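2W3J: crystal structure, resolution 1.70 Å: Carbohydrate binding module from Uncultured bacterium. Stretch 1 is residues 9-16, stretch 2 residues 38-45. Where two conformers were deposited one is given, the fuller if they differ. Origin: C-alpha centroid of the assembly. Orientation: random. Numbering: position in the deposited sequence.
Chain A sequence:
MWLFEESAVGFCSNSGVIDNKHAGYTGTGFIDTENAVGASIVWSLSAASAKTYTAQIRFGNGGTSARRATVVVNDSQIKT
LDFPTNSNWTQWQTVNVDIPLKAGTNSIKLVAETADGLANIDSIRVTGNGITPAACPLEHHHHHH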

# COMPACT_ATOMS: atom_id res chain seq x y z
N VAL A 9 7.54 -11.94 0.59
CA VAL A 9 8.13 -11.50 1.86
C VAL A 9 8.02 -9.98 1.97
O VAL A 9 8.17 -9.26 0.99
N GLY A 10 7.76 -9.47 3.18
CA GLY A 10 7.58 -8.04 3.38
C GLY A 10 6.09 -7.71 3.47
O GLY A 10 5.71 -6.64 3.93
N PHE A 11 5.25 -8.64 3.01
CA PHE A 11 3.79 -8.45 3.09
C PHE A 11 3.25 -9.17 4.31
O PHE A 11 3.45 -10.36 4.45
N CYS A 12 2.56 -8.45 5.20
CA CYS A 12 2.14 -9.03 6.48
C CYS A 12 0.70 -9.48 6.52
O CYS A 12 0.41 -10.61 6.90
N SER A 13 -0.21 -8.58 6.19
CA SER A 13 -1.63 -8.89 6.38
C SER A 13 -2.47 -7.94 5.56
O SER A 13 -2.02 -6.88 5.14
N ASN A 14 -3.72 -8.34 5.33
CA ASN A 14 -4.67 -7.49 4.64
C ASN A 14 -6.08 -7.84 5.08
O ASN A 14 -6.39 -9.03 5.32
N SER A 15 -6.90 -6.82 5.13
CA SER A 15 -8.34 -7.03 5.19
C SER A 15 -8.82 -7.57 3.85
O SER A 15 -8.18 -7.38 2.80
N GLY A 16 -9.96 -8.25 3.86
CA GLY A 16 -10.52 -8.66 2.57
C GLY A 16 -9.79 -9.85 1.96
O GLY A 16 -9.45 -10.80 2.67
N GLY A 38 -11.46 1.51 8.21
CA GLY A 38 -10.39 0.81 8.91
C GLY A 38 -9.81 -0.41 8.19
O GLY A 38 -8.90 -1.04 8.69
N ALA A 39 -10.39 -0.81 7.05
CA ALA A 39 -9.80 -1.90 6.27
C ALA A 39 -8.32 -1.51 6.00
O ALA A 39 -8.04 -0.39 5.61
N SER A 40 -7.43 -2.49 6.18
CA SER A 40 -5.99 -2.21 6.16
C SER A 40 -5.14 -3.21 5.42
O SER A 40 -5.53 -4.36 5.19
N ILE A 41 -3.92 -2.77 5.11
CA ILE A 41 -2.87 -3.64 4.60
C ILE A 41 -1.62 -3.26 5.40
O ILE A 41 -1.43 -2.06 5.71
N VAL A 42 -0.82 -4.26 5.76
CA VAL A 42 0.40 -4.03 6.55
C VAL A 42 1.59 -4.67 5.86
O VAL A 42 1.52 -5.82 5.41
N TRP A 43 2.69 -3.91 5.81
CA TRP A 43 3.96 -4.38 5.25
C TRP A 43 5.07 -4.20 6.29
O TRP A 43 4.91 -3.44 7.27
N SER A 44 6.19 -4.90 6.07
CA SER A 44 7.36 -4.78 6.98
C SER A 44 8.60 -4.66 6.10
O SER A 44 8.79 -5.46 5.19
N LEU A 45 9.43 -3.65 6.38
CA LEU A 45 10.65 -3.44 5.60
C LEU A 45 11.81 -3.08 6.49
O LEU A 45 11.63 -2.66 7.63

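Two neighbouring antiparallel strands bury side chains not by facing each other but by lying shoulder to shoulder on the two surfaces of their sheet, and this pair from a carbohydrate binding module is a compact example. Strands 11-14 and 40-45 run at 170° to one another, and their apolar centre is the face that carries Phe-11, Asn-14, Ile-41 and Trp-43. Phe-11 adopts the t rotamer (chi2 85°), and although its CA-to-CB bond is directed to the face of the sheet, the end of the ring comes nearer the other strand. There it meets two residues. CE1 of Phe-11 lies 3.6 Å from CG2 of Ile-41, a methyl-to-ring contact, while CD1 of Phe-11 lies 3.9 Å from CD1 of Trp-43. The two aromatic residues form an offset edge-to-face pair: the edge of Phe-11 is turned toward the face of Trp-43, with planes at 80° and 5.5 Å between the centroid of the Phe-11 ring and that of the five-membered ring of Trp-43. Trp-43 and Ile-41 are both m at chi1, and Ile-41 is t at chi2.

The same face becomes more polar toward Asn-14. Its chi1 is p, and its end leads away from the second strand, so that contact with Ile-41 is made at the base of the side chain, CB of Asn-14 to CG1 of Ile-41 at 4.2 Å. The amide is instead used locally: ND2 of Asn-14 donates to O of Ser-15 at 3.0 Å.

A beta bulge between Phe-11 and Ser-13 shifts the register by one and brings Cys-12 into the interface. Its CA-to-CB bond points toward the other strand, and in the m rotamer its CB packs 3.8 Å from CG1 of Val-42, while SG of Cys-12 reaches 3.7 Å from CB of Ser-44. The backbone accommodates the extra residue by sharing one acceptor: O of Val-42 receives N of Cys-12 at 2.8 Å and, through a weak hydrogen bond, N of Ser-13 at 3.3 Å. Ser-44, a t rotamer, has its hydroxyl satisfied elsewhere in the structure.

On the face of Ser-13 and Val-42, the apolar contact gives way to solvent. Val-42 (t) places CG2 3.6 Å from OG of Ser-13 (p), so one side of the serine hydroxyl rests against a methyl group. Its polar need is met by water 1, which is 2.9 Å from OG of Ser-13 and 2.8 Å from OG of Ser-40, also p. Hydrogen-bonded to both hydroxyls, this water links the two strands.

The polar edge closes at Ser-15, whose CA-to-CB bond points toward the second stretch. In the m rotamer, its OG accepts a hydrogen bond from N of Ser-40 at 3.1 Å, while N of Ser-15 donates to O of Ser-40 at 2.8 Å. A side chain thus supplies the acceptor in a pairing that otherwise belongs to the backbone, and CB of Ser-15 still packs 4.0 Å from CB of Ala-39.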

# COMPACT_ATOMS: atom_id res chain seq x y z
CB VAL A 9 9.61 -12.02 2.03
CG1 VAL A 9 10.52 -11.37 1.01
CG2 VAL A 9 10.12 -11.74 3.40
CB PHE A 11 3.10 -8.99 1.83
CG PHE A 11 1.61 -8.79 1.84
CD1 PHE A 11 1.07 -7.58 1.41
CD2 PHE A 11 0.77 -9.79 2.30
CE1 PHE A 11 -0.30 -7.36 1.42
CE2 PHE A 11 -0.64 -9.56 2.32
CZ PHE A 11 -1.14 -8.34 1.88
CB CYS A 12 2.37 -8.05 7.62
SG CYS A 12 4.11 -7.52 7.71
CB SER A 13 -2.04 -8.79 7.89
OG SER A 13 -1.93 -7.46 8.36
CB ASN A 14 -4.62 -7.67 3.10
CG ASN A 14 -4.90 -9.10 2.66
OD1 ASN A 14 -4.04 -9.96 2.79
ND2 ASN A 14 -6.09 -9.36 2.09
CB SER A 15 -9.02 -5.69 5.49
OG SER A 15 -8.61 -5.25 6.76
CB ALA A 39 -10.54 -2.08 4.96
CB SER A 40 -5.46 -2.14 7.59
OG SER A 40 -5.56 -3.39 8.25
CB ILE A 41 -2.59 -3.35 3.14
CG1 ILE A 41 -3.82 -3.67 2.31
CG2 ILE A 41 -1.39 -4.22 2.69
CD1 ILE A 41 -3.67 -3.17 0.81
CB VAL A 42 0.26 -4.69 7.95
CG1 VAL A 42 1.55 -4.50 8.76
CG2 VAL A 42 -0.95 -4.06 8.70
CB TRP A 43 4.35 -3.52 4.06
CG TRP A 43 3.40 -3.58 2.85
CD1 TRP A 43 3.45 -4.49 1.82
CD2 TRP A 43 2.34 -2.67 2.55
NE1 TRP A 43 2.48 -4.17 0.87
CE2 TRP A 43 1.80 -3.06 1.30
CE3 TRP A 43 1.83 -1.54 3.19
CZ2 TRP A 43 0.75 -2.37 0.70
CZ3 TRP A 43 0.77 -0.85 2.59
CH2 TRP A 43 0.24 -1.28 1.35
CB SER A 44 7.48 -6.03 7.85
OG SER A 44 8.58 -5.96 8.78
CB LEU A 45 10.45 -2.33 4.56
CG LEU A 45 10.35 -0.84 4.91
CD1 LEU A 45 11.67 -0.23 5.42
CD2 LEU A 45 9.88 -0.07 3.69
O HOH W 1 -4.36 -5.93 7.85